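Local structure of acetone carboxylase alpha subunit (5M45) at residues P631-N644 with Y657-V671. The protein is the alpha subunit of a multisubunit carboxylase and belongs to the hydantoinase B/oxoprolinase family. Residues are numbered along the deposited sequence; the frame is centred on the assembly and turned at random.
Sequences PLDREPQAVADDIN and YGVVVRKGADGQYGV
Tyr657 packs against Pro631, Arg634 and Val639, while Asn644 and Tyr669 join helix 636-644 to the hairpin of strands 661-663 and 669-671; these two tyrosines and the asparagine bury the most surface. The Tyr657 ring fits between the 3-10 turn at 631-633 and the helix: Val639 CG2 lies over one face, a CH-pi contact 4.2 Å from the ring centroid, while Pro631 O approaches the ring edge at CD1. Arg634 runs alongside the tyrosine, its CD 3.5 Å from Tyr657 CE1. Its guanidinium reaches Asp642, NH2 to OD2 2.9 Å, because chi1 (-177°) turns the chain away from the backbone N and it stays extended to NE. Arg634 NH1 is salt-bridged to Asp470, its strongest polar partner, and Asp642 OD2 also pairs with Arg515 NE. At the other end, Asn644 grips the backbone of Tyr669 with both amide atoms. Its OD1 accepts from Tyr669 N at 2.9 Å on an in-plane lone pair, and its ND2 donates to Tyr669 O at 3.1 Å, a pair of bonds that fixes the flip of the amide. The Gln668 amide stacks on that of Asn644, the planes 27° apart. Ile643 sends CG2 against Tyr669 CD2, at 3.5 Å, and its CD1 meets Val661 CG2 tip to tip. Between the two ends, Ala640 and Pro636 pack on Val671, and a water links Gln637 OE1 to Val671 N. Helix 636-644 runs almost antiparallel to strand 669-671, at 172° and 7.6 Å between axes: a helix packed on one face of a two-stranded antiparallel beta-hairpin.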
ATOM      1  N   PRO A 631     -11.082 -46.339 -18.935  1.00 14.19           N
ATOM      2  CA  PRO A 631     -12.327 -45.990 -19.658  1.00 14.42           C
ATOM      3  C   PRO A 631     -12.932 -47.140 -20.434  1.00 15.02           C
ATOM      4  O   PRO A 631     -14.130 -47.141 -20.701  1.00 14.92           O
ATOM      5  CB  PRO A 631     -11.857 -44.928 -20.669  1.00 14.34           C
ATOM      6  CG  PRO A 631     -10.645 -44.330 -20.058  1.00 14.07           C
ATOM      7  CD  PRO A 631      -9.971 -45.445 -19.314  1.00 14.08           C
ATOM      8  N   LEU A 632     -12.108 -48.127 -20.803  1.00 15.69           N
ATOM      9  CA  LEU A 632     -12.629 -49.311 -21.503  1.00 16.44           C
ATOM     10  C   LEU A 632     -13.548 -50.205 -20.640  1.00 16.73           C
ATOM     11  O   LEU A 632     -14.237 -51.091 -21.165  1.00 16.55           O
ATOM     12  CB  LEU A 632     -11.448 -50.148 -22.080  1.00 16.90           C
ATOM     13  CG  LEU A 632     -11.598 -50.541 -23.546  1.00 17.53           C
ATOM     14  CD1 LEU A 632     -11.514 -49.314 -24.433  1.00 17.62           C
ATOM     15  CD2 LEU A 632     -10.478 -51.500 -23.902  1.00 17.83           C
ATOM     16  N   ASP A 633     -13.539 -49.983 -19.323  1.00 17.18           N
ATOM     17  CA  ASP A 633     -14.443 -50.650 -18.409  1.00 17.87           C
ATOM     18  C   ASP A 633     -15.700 -49.848 -18.061  1.00 17.80           C
ATOM     19  O   ASP A 633     -16.526 -50.342 -17.296  1.00 17.49           O
ATOM     20  CB  ASP A 633     -13.698 -51.064 -17.146  1.00 18.54           C
ATOM     21  CG  ASP A 633     -12.647 -52.196 -17.449  1.00 19.60           C
ATOM     22  OD1 ASP A 633     -12.928 -53.036 -18.304  1.00 20.67           O
ATOM     23  OD2 ASP A 633     -11.515 -52.232 -16.913  1.00 20.82           O
ATOM     24  N   ARG A 634     -15.877 -48.638 -18.615  1.00 17.74           N
ATOM     25  CA  ARG A 634     -17.076 -47.863 -18.319  1.00 17.84           C
ATOM     26  C   ARG A 634     -18.308 -48.581 -18.875  1.00 18.79           C
ATOM     27  O   ARG A 634     -18.238 -49.171 -19.940  1.00 18.66           O
ATOM     28  CB  ARG A 634     -17.011 -46.456 -18.899  1.00 17.12           C
ATOM     29  CG  ARG A 634     -18.216 -45.559 -18.559  1.00 16.74           C
ATOM     30  CD  ARG A 634     -17.820 -44.114 -18.685  1.00 16.11           C
ATOM     31  NE  ARG A 634     -18.835 -43.103 -18.429  1.00 15.97           N
ATOM     32  CZ  ARG A 634     -19.289 -42.755 -17.204  1.00 15.67           C
ATOM     33  NH1 ARG A 634     -18.905 -43.415 -16.116  1.00 15.62           N
ATOM     34  NH2 ARG A 634     -20.182 -41.769 -17.072  1.00 15.55           N
ATOM     35  N   GLU A 635     -19.412 -48.517 -18.141  1.00 20.24           N
ATOM     36  CA  GLU A 635     -20.692 -49.045 -18.587  1.00 21.65           C
ATOM     37  C   GLU A 635     -21.150 -48.374 -19.888  1.00 20.46           C
ATOM     38  O   GLU A 635     -21.295 -47.145 -19.903  1.00 19.47           O
ATOM     39  CB  GLU A 635     -21.727 -48.895 -17.456  1.00 24.58           C
ATOM     40  CG  GLU A 635     -22.900 -49.869 -17.532  1.00 28.25           C
ATOM     41  CD  GLU A 635     -22.502 -51.389 -17.341  1.00 32.10           C
ATOM     42  OE1 GLU A 635     -22.706 -52.210 -18.325  1.00 35.84           O
ATOM     43  OE2 GLU A 635     -21.994 -51.783 -16.210  1.00 35.45           O
ATOM     44  N   PRO A 636     -21.342 -49.141 -20.991  1.00 19.74           N
ATOM     45  CA  PRO A 636     -21.696 -48.464 -22.257  1.00 19.18           C
ATOM     46  C   PRO A 636     -22.909 -47.519 -22.213  1.00 18.55           C
ATOM     47  O   PRO A 636     -22.856 -46.457 -22.818  1.00 17.67           O
ATOM     48  CB  PRO A 636     -21.890 -49.596 -23.247  1.00 19.77           C
ATOM     49  CG  PRO A 636     -20.976 -50.665 -22.728  1.00 20.10           C
ATOM     50  CD  PRO A 636     -21.078 -50.576 -21.210  1.00 19.89           C
ATOM     51  N   GLN A 637     -23.953 -47.878 -21.468  1.00 18.29           N
ATOM     52  CA  GLN A 637     -25.140 -47.009 -21.341  1.00 18.05           C
ATOM     53  C   GLN A 637     -24.788 -45.652 -20.692  1.00 17.56           C
ATOM     54  O   GLN A 637     -25.392 -44.646 -21.018  1.00 17.18           O
ATOM     55  CB  GLN A 637     -26.276 -47.729 -20.580  1.00 18.26           C
ATOM     56  CG  GLN A 637     -27.621 -46.993 -20.561  1.00 18.39           C
ATOM     57  CD  GLN A 637     -28.135 -46.722 -21.969  1.00 18.52           C
ATOM     58  OE1 GLN A 637     -28.230 -47.627 -22.808  1.00 18.71           O
ATOM     59  NE2 GLN A 637     -28.429 -45.472 -22.261  1.00 18.49           N
ATOM     60  N   ALA A 638     -23.803 -45.628 -19.797  1.00 17.13           N
ATOM     61  CA  ALA A 638     -23.395 -44.372 -19.147  1.00 16.89           C
ATOM     62  C   ALA A 638     -22.723 -43.410 -20.144  1.00 16.55           C
ATOM     63  O   ALA A 638     -22.842 -42.187 -19.996  1.00 16.54           O
ATOM     64  CB  ALA A 638     -22.473 -44.640 -17.942  1.00 16.64           C
ATOM     65  N   VAL A 639     -22.038 -43.964 -21.153  1.00 16.67           N
ATOM     66  CA  VAL A 639     -21.458 -43.182 -22.241  1.00 16.46           C
ATOM     67  C   VAL A 639     -22.612 -42.587 -23.078  1.00 17.00           C
ATOM     68  O   VAL A 639     -22.626 -41.380 -23.328  1.00 16.85           O
ATOM     69  CB  VAL A 639     -20.450 -43.985 -23.101  1.00 16.36           C
ATOM     70  CG1 VAL A 639     -19.888 -43.129 -24.234  1.00 16.40           C
ATOM     71  CG2 VAL A 639     -19.299 -44.517 -22.249  1.00 16.09           C
ATOM     72  N   ALA A 640     -23.592 -43.396 -23.480  1.00 17.44           N
ATOM     73  CA  ALA A 640     -24.742 -42.873 -24.231  1.00 17.99           C
ATOM     74  C   ALA A 640     -25.507 -41.770 -23.439  1.00 18.03           C
ATOM     75  O   ALA A 640     -25.833 -40.702 -23.995  1.00 17.98           O
ATOM     76  CB  ALA A 640     -25.688 -43.999 -24.616  1.00 18.51           C
ATOM     77  N   ASP A 641     -25.744 -42.015 -22.148  1.00 18.14           N
ATOM     78  CA  ASP A 641     -26.385 -41.015 -21.265  1.00 18.42           C
ATOM     79  C   ASP A 641     -25.584 -39.704 -21.228  1.00 17.93           C
ATOM     80  O   ASP A 641     -26.164 -38.628 -21.301  1.00 17.70           O
ATOM     81  CB  ASP A 641     -26.534 -41.524 -19.814  1.00 18.68           C
ATOM     82  CG  ASP A 641     -27.493 -42.717 -19.684  1.00 19.37           C
ATOM     83  OD1 ASP A 641     -28.247 -43.047 -20.626  1.00 20.57           O
ATOM     84  OD2 ASP A 641     -27.485 -43.381 -18.627  1.00 20.23           O
ATOM     85  N   ASP A 642     -24.261 -39.812 -21.129  1.00 17.41           N
ATOM     86  CA  ASP A 642     -23.371 -38.629 -21.142  1.00 17.24           C
ATOM     87  C   ASP A 642     -23.466 -37.807 -22.439  1.00 17.30           C
ATOM     88  O   ASP A 642     -23.478 -36.566 -22.380  1.00 16.94           O
ATOM     89  CB  ASP A 642     -21.909 -39.028 -20.917  1.00 16.85           C
ATOM     90  CG  ASP A 642     -21.564 -39.294 -19.467  1.00 16.80           C
ATOM     91  OD1 ASP A 642     -22.365 -38.967 -18.572  1.00 16.47           O
ATOM     92  OD2 ASP A 642     -20.435 -39.819 -19.209  1.00 16.61           O
ATOM     93  N   ILE A 643     -23.519 -38.492 -23.591  1.00 17.34           N
ATOM     94  CA  ILE A 643     -23.682 -37.787 -24.867  1.00 17.77           C
ATOM     95  C   ILE A 643     -25.034 -37.079 -24.916  1.00 18.04           C
ATOM     96  O   ILE A 643     -25.083 -35.889 -25.259  1.00 17.79           O
ATOM     97  CB  ILE A 643     -23.509 -38.724 -26.078  1.00 18.27           C
ATOM     98  CG1 ILE A 643     -22.085 -39.317 -26.064  1.00 18.28           C
ATOM     99  CG2 ILE A 643     -23.765 -37.988 -27.399  1.00 18.39           C
ATOM    100  CD1 ILE A 643     -21.965 -40.571 -26.894  1.00 18.68           C
ATOM    101  N   ASN A 644     -26.114 -37.789 -24.548  1.00 18.25           N
ATOM    102  CA  ASN A 644     -27.459 -37.198 -24.547  1.00 18.88           C
ATOM    103  C   ASN A 644     -27.581 -36.044 -23.554  1.00 18.76           C
ATOM    104  O   ASN A 644     -28.316 -35.105 -23.813  1.00 19.18           O
ATOM    105  CB  ASN A 644     -28.526 -38.258 -24.255  1.00 19.32           C
ATOM    106  CG  ASN A 644     -28.698 -39.246 -25.430  1.00 20.00           C
ATOM    107  OD1 ASN A 644     -28.546 -38.898 -26.622  1.00 20.37           O
ATOM    108  ND2 ASN A 644     -28.979 -40.491 -25.096  1.00 20.20           N
ATOM    109  N   TYR A 657     -13.635 -44.422 -25.055  1.00 18.70           N
ATOM    110  CA  TYR A 657     -14.332 -45.458 -24.291  1.00 18.65           C
ATOM    111  C   TYR A 657     -14.588 -46.755 -25.074  1.00 19.19           C
ATOM    112  O   TYR A 657     -15.004 -47.762 -24.472  1.00 19.24           O
ATOM    113  CB  TYR A 657     -15.674 -44.893 -23.796  1.00 18.46           C
ATOM    114  CG  TYR A 657     -15.579 -43.674 -22.895  1.00 17.76           C
ATOM    115  CD1 TYR A 657     -15.324 -43.825 -21.526  1.00 17.78           C
ATOM    116  CD2 TYR A 657     -15.797 -42.399 -23.373  1.00 17.47           C
ATOM    117  CE1 TYR A 657     -15.256 -42.736 -20.688  1.00 17.41           C
ATOM    118  CE2 TYR A 657     -15.742 -41.305 -22.536  1.00 17.15           C
ATOM    119  CZ  TYR A 657     -15.458 -41.464 -21.189  1.00 17.20           C
ATOM    120  OH  TYR A 657     -15.376 -40.374 -20.341  1.00 16.67           O
ATOM    121  N   GLY A 658     -14.347 -46.743 -26.383  1.00 17.01           N
ATOM    122  CA  GLY A 658     -14.608 -47.903 -27.232  1.00 18.09           C
ATOM    123  C   GLY A 658     -16.085 -48.223 -27.371  1.00 18.72           C
ATOM    124  O   GLY A 658     -16.456 -49.382 -27.633  1.00 18.69           O
ATOM    125  N   VAL A 659     -16.943 -47.211 -27.193  1.00 19.01           N
ATOM    126  CA  VAL A 659     -18.394 -47.427 -27.254  1.00 20.01           C
ATOM    127  C   VAL A 659     -18.940 -46.902 -28.583  1.00 21.22           C
ATOM    128  O   VAL A 659     -18.640 -45.770 -28.992  1.00 20.85           O
ATOM    129  CB  VAL A 659     -19.114 -46.767 -26.037  1.00 19.66           C
ATOM    130  CG1 VAL A 659     -20.632 -46.891 -26.151  1.00 20.35           C
ATOM    131  CG2 VAL A 659     -18.624 -47.376 -24.720  1.00 19.10           C
ATOM    132  N   VAL A 660     -19.710 -47.753 -29.271  1.00 22.64           N
ATOM    133  CA  VAL A 660     -20.381 -47.377 -30.513  1.00 24.07           C
ATOM    134  C   VAL A 660     -21.813 -46.965 -30.188  1.00 24.86           C
ATOM    135  O   VAL A 660     -22.594 -47.765 -29.673  1.00 24.71           O
ATOM    136  CB  VAL A 660     -20.374 -48.538 -31.535  1.00 25.20           C
ATOM    137  CG1 VAL A 660     -21.086 -48.124 -32.833  1.00 25.96           C
ATOM    138  CG2 VAL A 660     -18.932 -48.984 -31.812  1.00 25.15           C
ATOM    139  N   VAL A 661     -22.146 -45.713 -30.476  1.00 26.33           N
ATOM    140  CA  VAL A 661     -23.527 -45.204 -30.344  1.00 28.54           C
ATOM    141  C   VAL A 661     -24.132 -44.856 -31.682  1.00 30.83           C
ATOM    142  O   VAL A 661     -23.401 -44.609 -32.630  1.00 30.43           O
ATOM    143  CB  VAL A 661     -23.618 -43.974 -29.395  1.00 28.39           C
ATOM    144  CG1 VAL A 661     -23.175 -44.366 -27.990  1.00 27.84           C
ATOM    145  CG2 VAL A 661     -22.810 -42.797 -29.901  1.00 28.25           C
ATOM    146  N   ARG A 662     -25.467 -44.883 -31.732  1.00 34.19           N
ATOM    147  CA  ARG A 662     -26.264 -44.469 -32.893  1.00 38.24           C
ATOM    148  C   ARG A 662     -27.524 -43.747 -32.473  1.00 38.09           C
ATOM    149  O   ARG A 662     -28.152 -44.088 -31.498  1.00 35.80           O
ATOM    150  CB  ARG A 662     -26.700 -45.645 -33.742  1.00 41.89           C
ATOM    151  CG  ARG A 662     -25.783 -45.798 -34.967  1.00 45.94           C
ATOM    152  CD  ARG A 662     -26.230 -46.792 -36.019  1.00 50.76           C
ATOM    153  NE  ARG A 662     -26.455 -48.139 -35.515  1.00 52.81           N
ATOM    154  CZ  ARG A 662     -25.508 -49.026 -35.209  1.00 54.37           C
ATOM    155  NH1 ARG A 662     -25.912 -50.200 -34.768  1.00 56.67           N
ATOM    156  NH2 ARG A 662     -24.187 -48.792 -35.292  1.00 53.02           N
ATOM    157  N   LYS A 663     -27.920 -42.798 -33.301  1.00 40.96           N
ATOM    158  CA  LYS A 663     -29.057 -41.948 -33.058  1.00 44.16           C
ATOM    159  C   LYS A 663     -30.319 -42.714 -33.424  1.00 47.05           C
ATOM    160  O   LYS A 663     -30.437 -43.236 -34.537  1.00 49.01           O
ATOM    161  CB  LYS A 663     -28.905 -40.667 -33.891  1.00 46.07           C
ATOM    162  CG  LYS A 663     -29.321 -39.392 -33.185  1.00 47.86           C
ATOM    163  CD  LYS A 663     -28.733 -38.141 -33.806  1.00 49.90           C
ATOM    164  CE  LYS A 663     -29.813 -37.107 -34.091  1.00 53.30           C
ATOM    165  NZ  LYS A 663     -29.215 -35.821 -34.536  1.00 54.73           N
ATOM    166  N   GLY A 664     -31.266 -42.808 -32.489  1.00 49.47           N
ATOM    167  CA  GLY A 664     -32.580 -43.394 -32.782  1.00 51.91           C
ATOM    168  C   GLY A 664     -33.517 -42.403 -33.483  1.00 55.54           C
ATOM    169  O   GLY A 664     -33.140 -41.250 -33.758  1.00 56.13           O
ATOM    170  N   ALA A 665     -34.745 -42.852 -33.747  1.00 58.86           N
ATOM    171  CA  ALA A 665     -35.784 -42.004 -34.379  1.00 61.74           C
ATOM    172  C   ALA A 665     -36.124 -40.733 -33.553  1.00 62.51           C
ATOM    173  O   ALA A 665     -36.267 -39.632 -34.120  1.00 63.83           O
ATOM    174  CB  ALA A 665     -37.047 -42.825 -34.653  1.00 62.99           C
ATOM    175  N   ASP A 666     -36.188 -40.887 -32.223  1.00 60.30           N
ATOM    176  CA  ASP A 666     -36.383 -39.762 -31.296  1.00 57.71           C
ATOM    177  C   ASP A 666     -35.208 -38.775 -31.152  1.00 54.14           C
ATOM    178  O   ASP A 666     -35.304 -37.848 -30.352  1.00 55.47           O
ATOM    179  CB  ASP A 666     -36.818 -40.266 -29.896  1.00 58.81           C
ATOM    180  CG  ASP A 666     -35.784 -41.190 -29.212  1.00 60.05           C
ATOM    181  OD1 ASP A 666     -34.718 -41.504 -29.795  1.00 62.68           O
ATOM    182  OD2 ASP A 666     -36.059 -41.624 -28.072  1.00 61.20           O
ATOM    183  N   GLY A 667     -34.104 -38.956 -31.887  1.00 49.65           N
ATOM    184  CA  GLY A 667     -32.937 -38.055 -31.771  1.00 45.04           C
ATOM    185  C   GLY A 667     -31.963 -38.414 -30.648  1.00 40.33           C
ATOM    186  O   GLY A 667     -30.916 -37.773 -30.534  1.00 38.91           O
ATOM    187  N   GLN A 668     -32.285 -39.437 -29.845  1.00 37.15           N
ATOM    188  CA  GLN A 668     -31.447 -39.863 -28.704  1.00 34.46           C
ATOM    189  C   GLN A 668     -30.449 -40.963 -29.100  1.00 31.70           C
ATOM    190  O   GLN A 668     -30.802 -41.894 -29.819  1.00 31.48           O
ATOM    191  CB  GLN A 668     -32.326 -40.393 -27.571  1.00 34.57           C
ATOM    192  CG  GLN A 668     -33.247 -39.362 -26.935  1.00 35.56           C
ATOM    193  CD  GLN A 668     -32.498 -38.332 -26.130  1.00 36.20           C
ATOM    194  OE1 GLN A 668     -32.085 -38.594 -24.994  1.00 37.33           O
ATOM    195  NE2 GLN A 668     -32.291 -37.151 -26.718  1.00 36.35           N
ATOM    196  N   TYR A 669     -29.215 -40.845 -28.637  1.00 29.04           N
ATOM    197  CA  TYR A 669     -28.206 -41.884 -28.869  1.00 28.12           C
ATOM    198  C   TYR A 669     -28.457 -43.129 -28.007  1.00 26.42           C
ATOM    199  O   TYR A 669     -28.778 -43.038 -26.841  1.00 25.36           O
ATOM    200  CB  TYR A 669     -26.792 -41.349 -28.602  1.00 28.20           C
ATOM    201  CG  TYR A 669     -26.309 -40.343 -29.613  1.00 29.39           C
ATOM    202  CD1 TYR A 669     -25.677 -40.753 -30.794  1.00 30.46           C
ATOM    203  CD2 TYR A 669     -26.475 -38.967 -29.399  1.00 30.57           C
ATOM    204  CE1 TYR A 669     -25.194 -39.824 -31.712  1.00 31.35           C
ATOM    205  CE2 TYR A 669     -26.009 -38.026 -30.311  1.00 31.25           C
ATOM    206  CZ  TYR A 669     -25.387 -38.464 -31.474  1.00 32.00           C
ATOM    207  OH  TYR A 669     -24.910 -37.552 -32.381  1.00 33.48           O
ATOM    208  N   GLY A 670     -28.286 -44.294 -28.602  1.00 26.03           N
ATOM    209  CA  GLY A 670     -28.342 -45.593 -27.902  1.00 25.58           C
ATOM    210  C   GLY A 670     -27.134 -46.460 -28.238  1.00 24.66           C
ATOM    211  O   GLY A 670     -26.430 -46.186 -29.197  1.00 24.76           O
ATOM    212  N   VAL A 671     -26.897 -47.501 -27.457  1.00 24.30           N
ATOM    213  CA  VAL A 671     -25.694 -48.326 -27.607  1.00 24.29           C
ATOM    214  C   VAL A 671     -25.901 -49.463 -28.615  1.00 25.32           C
ATOM    215  O   VAL A 671     -26.908 -50.157 -28.556  1.00 25.43           O
ATOM    216  CB  VAL A 671     -25.309 -48.963 -26.252  1.00 23.73           C
ATOM    217  CG1 VAL A 671     -24.140 -49.942 -26.403  1.00 23.67           C
ATOM    218  CG2 VAL A 671     -24.994 -47.858 -25.223  1.00 23.20           C
TER
HETATM  219  O   HOH W   1     -29.936 -44.442 -24.630  1.00 22.27           O
HETATM  220  O   HOH W   2     -28.715 -47.985 -25.376  1.00 22.42           O
HETATM  221  O   HOH W   3     -30.477 -35.061 -25.711  1.00 38.01           O